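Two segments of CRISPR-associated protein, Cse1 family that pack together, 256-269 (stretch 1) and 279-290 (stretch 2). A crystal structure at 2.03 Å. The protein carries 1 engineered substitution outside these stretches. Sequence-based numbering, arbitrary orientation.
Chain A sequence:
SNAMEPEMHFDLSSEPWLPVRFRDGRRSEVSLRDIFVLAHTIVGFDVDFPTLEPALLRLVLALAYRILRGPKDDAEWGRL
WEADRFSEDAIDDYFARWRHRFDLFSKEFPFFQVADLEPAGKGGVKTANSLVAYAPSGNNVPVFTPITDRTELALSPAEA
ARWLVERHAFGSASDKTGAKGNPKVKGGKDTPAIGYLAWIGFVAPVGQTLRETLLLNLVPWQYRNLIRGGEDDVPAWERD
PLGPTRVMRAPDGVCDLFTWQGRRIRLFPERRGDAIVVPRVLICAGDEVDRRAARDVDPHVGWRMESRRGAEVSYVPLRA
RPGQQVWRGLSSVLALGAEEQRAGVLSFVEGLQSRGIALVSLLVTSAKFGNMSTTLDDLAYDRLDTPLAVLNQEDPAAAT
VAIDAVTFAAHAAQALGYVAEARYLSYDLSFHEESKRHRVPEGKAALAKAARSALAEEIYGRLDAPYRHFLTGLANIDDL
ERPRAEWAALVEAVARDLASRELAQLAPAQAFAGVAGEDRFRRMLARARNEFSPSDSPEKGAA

Stretch 1, residues 256-269: DLFTWQGRRIRLFP
Stretch 2 279-290: PRVLICAGDEVD

Strands 263-269 and 279-285 pair antiparallel (165° between directions), in register Arg 264-Cys 284, Ile 265-Ile 283, Arg 266-Leu 282, Leu 267-Val 281. Paired backbone hydrogen bonds tie Arg 264 to Cys 284 (N to O 2.9 Å, O to N 2.8 Å) and Arg 266 to Leu 282 (N to O 3.0 Å, O to N 2.9 Å). Asp 287 N donates to Gln 261 O (3.1 Å). Gly 286 (phi/psi -125/-153) lies so close that a CB would clash with Arg 263 N and Gly 262 C. Apolar contacts line the face bearing Ile 265, Leu 267, Val 281 and Ile 283: Val 281 (chi1 p) sets CG2 3.8 Å from Ile 265 CG2 and 3.9 Å from Leu 267 CD2, both partners mt. On the other face, Phe 268 (chi1 m) brings CE2 3.9 Å from Leu 282 CB, and its CG lies over one face of the Arg 280 guanidinium. Charge pairing joins Arg 264 (m, m, t, -92°) to Asp 287 (chi1 m): NH2 lies 2.9 Å from OD1, a weak hydrogen bond within the salt bridge. A type I turn from Leu 257 ends at Trp 260 (chi1 t, chi2 -106°); Trp 260 NE1 donates to Asp 287 O (3.0 Å), while Val 289 CG2 (chi1 t) covers its five-membered ring face.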

# COMPACT_ATOMS: atom_id res chain seq x y z
N ASP A 256 0.94 17.93 -7.69
CA ASP A 256 2.40 18.05 -7.62
C ASP A 256 2.96 16.76 -6.93
O ASP A 256 3.77 16.05 -7.52
CB ASP A 256 2.73 19.34 -6.83
CG ASP A 256 4.17 19.72 -6.72
OD1 ASP A 256 4.98 19.24 -7.56
OD2 ASP A 256 4.50 20.50 -5.79
N LEU A 257 2.42 16.39 -5.78
CA LEU A 257 2.92 15.25 -5.02
C LEU A 257 2.72 13.94 -5.73
O LEU A 257 3.64 13.12 -5.78
CB LEU A 257 2.30 15.18 -3.65
CG LEU A 257 2.79 14.03 -2.71
CD1 LEU A 257 4.33 14.04 -2.54
CD2 LEU A 257 2.06 14.17 -1.38
N PHE A 258 1.53 13.73 -6.26
CA PHE A 258 1.21 12.53 -6.99
C PHE A 258 2.07 12.29 -8.29
O PHE A 258 2.04 11.20 -8.80
CB PHE A 258 -0.25 12.49 -7.36
CG PHE A 258 -1.26 12.30 -6.25
CD1 PHE A 258 -0.86 12.19 -4.92
CD2 PHE A 258 -2.60 12.22 -6.53
CE1 PHE A 258 -1.83 12.05 -3.89
CE2 PHE A 258 -3.56 12.14 -5.52
CZ PHE A 258 -3.16 11.92 -4.21
N THR A 259 2.78 13.31 -8.81
CA THR A 259 3.61 13.19 -9.99
C THR A 259 5.05 13.59 -9.68
O THR A 259 5.79 13.98 -10.58
CB THR A 259 3.02 14.08 -11.07
OG1 THR A 259 3.04 15.47 -10.66
CG2 THR A 259 1.61 13.67 -11.44
N TRP A 260 5.46 13.45 -8.42
CA TRP A 260 6.74 13.95 -7.95
C TRP A 260 7.91 13.37 -8.70
O TRP A 260 8.03 12.15 -8.81
CB TRP A 260 6.89 13.61 -6.44
CG TRP A 260 7.94 14.39 -5.74
CD1 TRP A 260 9.16 13.95 -5.33
CD2 TRP A 260 7.84 15.75 -5.31
NE1 TRP A 260 9.81 14.94 -4.64
CE2 TRP A 260 9.02 16.06 -4.61
CE3 TRP A 260 6.82 16.70 -5.35
CZ2 TRP A 260 9.19 17.27 -3.94
CZ3 TRP A 260 6.99 17.90 -4.68
CH2 TRP A 260 8.18 18.18 -4.01
N GLN A 261 8.77 14.23 -9.20
CA GLN A 261 10.01 13.82 -9.84
C GLN A 261 11.03 13.57 -8.76
O GLN A 261 12.01 14.33 -8.58
CB GLN A 261 10.45 14.88 -10.87
CG GLN A 261 9.37 15.18 -11.90
CD GLN A 261 9.08 14.00 -12.78
OE1 GLN A 261 9.82 13.70 -13.71
NE2 GLN A 261 8.04 13.28 -12.48
N GLY A 262 10.92 12.38 -8.16
CA GLY A 262 11.83 11.93 -7.11
C GLY A 262 13.17 11.45 -7.63
O GLY A 262 14.10 11.27 -6.86
N ARG A 263 13.25 11.21 -8.94
CA ARG A 263 14.47 10.81 -9.63
C ARG A 263 14.68 11.73 -10.86
O ARG A 263 13.90 12.65 -11.12
CB ARG A 263 14.39 9.31 -10.04
CG ARG A 263 14.28 8.33 -8.82
CD ARG A 263 15.58 8.26 -8.13
NE ARG A 263 15.60 7.36 -6.96
CZ ARG A 263 15.33 7.70 -5.70
NH1 ARG A 263 14.90 8.91 -5.40
NH2 ARG A 263 15.48 6.81 -4.73
N ARG A 264 15.84 11.58 -11.46
CA ARG A 264 16.24 12.16 -12.73
C ARG A 264 16.58 10.97 -13.63
O ARG A 264 17.55 10.22 -13.38
CB ARG A 264 17.39 13.15 -12.60
CG ARG A 264 17.03 14.39 -11.81
CD ARG A 264 15.88 15.22 -12.40
NE ARG A 264 15.68 16.42 -11.61
CZ ARG A 264 14.85 16.57 -10.59
NH1 ARG A 264 13.99 15.62 -10.29
NH2 ARG A 264 14.81 17.72 -9.93
N ILE A 265 15.75 10.77 -14.63
CA ILE A 265 15.84 9.58 -15.48
C ILE A 265 15.83 9.94 -16.94
O ILE A 265 15.13 10.84 -17.36
CB ILE A 265 14.66 8.61 -15.14
CG1 ILE A 265 14.66 8.23 -13.61
CG2 ILE A 265 14.69 7.38 -16.02
CD1 ILE A 265 13.53 7.33 -13.19
N ARG A 266 16.56 9.17 -17.71
CA ARG A 266 16.54 9.29 -19.16
C ARG A 266 16.52 7.91 -19.76
O ARG A 266 17.41 7.08 -19.41
CB ARG A 266 17.75 10.09 -19.68
CG ARG A 266 17.79 10.22 -21.20
CD ARG A 266 18.89 11.16 -21.62
NE ARG A 266 18.99 11.20 -23.07
CZ ARG A 266 19.96 11.81 -23.75
NH1 ARG A 266 20.96 12.40 -23.12
NH2 ARG A 266 19.95 11.79 -25.09
N LEU A 267 15.51 7.64 -20.62
CA LEU A 267 15.43 6.37 -21.40
C LEU A 267 16.20 6.57 -22.69
O LEU A 267 16.21 7.67 -23.23
CB LEU A 267 13.99 6.00 -21.76
CG LEU A 267 13.00 5.89 -20.63
CD1 LEU A 267 11.58 5.66 -21.16
CD2 LEU A 267 13.34 4.80 -19.63
N PHE A 268 16.89 5.56 -23.16
CA PHE A 268 17.63 5.65 -24.44
C PHE A 268 16.95 4.69 -25.45
O PHE A 268 17.35 3.55 -25.52
CB PHE A 268 19.08 5.28 -24.24
CG PHE A 268 19.81 6.30 -23.41
CD1 PHE A 268 20.36 7.45 -24.00
CD2 PHE A 268 19.87 6.18 -22.02
CE1 PHE A 268 21.09 8.37 -23.23
CE2 PHE A 268 20.54 7.13 -21.25
CZ PHE A 268 21.11 8.24 -21.85
N PRO A 269 15.92 5.13 -26.18
CA PRO A 269 15.23 4.20 -27.10
C PRO A 269 16.07 3.88 -28.36
O PRO A 269 16.94 4.65 -28.74
CB PRO A 269 13.96 4.96 -27.49
CG PRO A 269 14.40 6.44 -27.44
CD PRO A 269 15.26 6.47 -26.18
N PRO A 279 16.65 -0.31 -24.61
CA PRO A 279 17.68 -1.22 -24.04
C PRO A 279 18.50 -0.60 -22.90
O PRO A 279 19.19 -1.32 -22.17
CB PRO A 279 18.57 -1.52 -25.24
CG PRO A 279 18.45 -0.37 -26.10
CD PRO A 279 17.11 0.28 -25.88
N ARG A 280 18.54 0.74 -22.78
CA ARG A 280 19.39 1.41 -21.81
C ARG A 280 18.65 2.55 -21.11
O ARG A 280 17.72 3.13 -21.68
CB ARG A 280 20.67 1.96 -22.50
CG ARG A 280 21.60 0.90 -23.11
CD ARG A 280 22.84 1.57 -23.78
NE ARG A 280 22.42 2.61 -24.74
CZ ARG A 280 22.92 3.85 -24.86
NH1 ARG A 280 23.95 4.24 -24.12
NH2 ARG A 280 22.41 4.69 -25.76
N VAL A 281 19.15 2.92 -19.91
CA VAL A 281 18.54 3.94 -19.07
C VAL A 281 19.64 4.58 -18.17
O VAL A 281 20.62 3.91 -17.82
CB VAL A 281 17.36 3.37 -18.20
CG1 VAL A 281 17.87 2.38 -17.15
CG2 VAL A 281 16.60 4.50 -17.52
N LEU A 282 19.42 5.83 -17.78
CA LEU A 282 20.25 6.54 -16.80
C LEU A 282 19.31 6.95 -15.66
O LEU A 282 18.27 7.56 -15.90
CB LEU A 282 20.95 7.74 -17.45
CG LEU A 282 21.81 8.66 -16.53
CD1 LEU A 282 22.86 7.90 -15.74
CD2 LEU A 282 22.51 9.71 -17.34
N ILE A 283 19.64 6.57 -14.42
CA ILE A 283 18.78 6.82 -13.24
C ILE A 283 19.61 7.47 -12.18
O ILE A 283 20.54 6.84 -11.68
CB ILE A 283 18.15 5.52 -12.70
CG1 ILE A 283 17.41 4.75 -13.78
CG2 ILE A 283 17.22 5.79 -11.54
CD1 ILE A 283 16.96 3.36 -13.30
N CYS A 284 19.23 8.67 -11.79
CA CYS A 284 19.94 9.56 -10.87
C CYS A 284 19.00 10.07 -9.82
O CYS A 284 17.77 10.00 -9.95
CB CYS A 284 20.58 10.71 -11.63
SG CYS A 284 21.68 10.19 -12.96
N ALA A 285 19.59 10.70 -8.80
CA ALA A 285 18.80 11.27 -7.71
C ALA A 285 17.94 12.43 -8.14
O ALA A 285 18.36 13.23 -8.95
CB ALA A 285 19.74 11.73 -6.61
N GLY A 286 16.75 12.54 -7.58
CA GLY A 286 15.88 13.69 -7.86
C GLY A 286 15.44 14.39 -6.59
O GLY A 286 16.16 14.44 -5.58
N ASP A 287 14.29 15.03 -6.67
CA ASP A 287 13.83 15.87 -5.60
C ASP A 287 13.32 15.10 -4.40
O ASP A 287 12.68 14.07 -4.51
CB ASP A 287 12.70 16.80 -6.08
CG ASP A 287 13.09 17.79 -7.14
OD1 ASP A 287 14.24 18.30 -7.10
OD2 ASP A 287 12.25 18.05 -8.06
N GLU A 288 13.54 15.66 -3.22
CA GLU A 288 13.09 15.04 -1.98
C GLU A 288 11.85 15.76 -1.48
O GLU A 288 11.80 16.99 -1.54
CB GLU A 288 14.19 15.14 -0.91
CG GLU A 288 15.56 14.56 -1.32
CD GLU A 288 15.66 13.06 -1.52
OE1 GLU A 288 14.61 12.39 -1.39
OE2 GLU A 288 16.78 12.56 -1.78
N VAL A 289 10.85 15.02 -1.00
CA VAL A 289 9.63 15.59 -0.48
C VAL A 289 9.89 16.05 0.96
O VAL A 289 10.36 15.27 1.80
CB VAL A 289 8.45 14.59 -0.52
CG1 VAL A 289 7.20 15.20 0.09
CG2 VAL A 289 8.14 14.13 -1.94
N ASP A 290 9.51 17.28 1.25
CA ASP A 290 9.49 17.82 2.62
C ASP A 290 8.41 17.04 3.39
O ASP A 290 7.22 17.11 3.07
CB ASP A 290 9.19 19.32 2.57
CG ASP A 290 9.21 19.99 3.92
OD1 ASP A 290 8.60 19.44 4.86
OD2 ASP A 290 9.79 21.09 4.03
O HOH W 1 13.73 10.19 -2.92
O HOH W 2 20.15 2.74 -26.41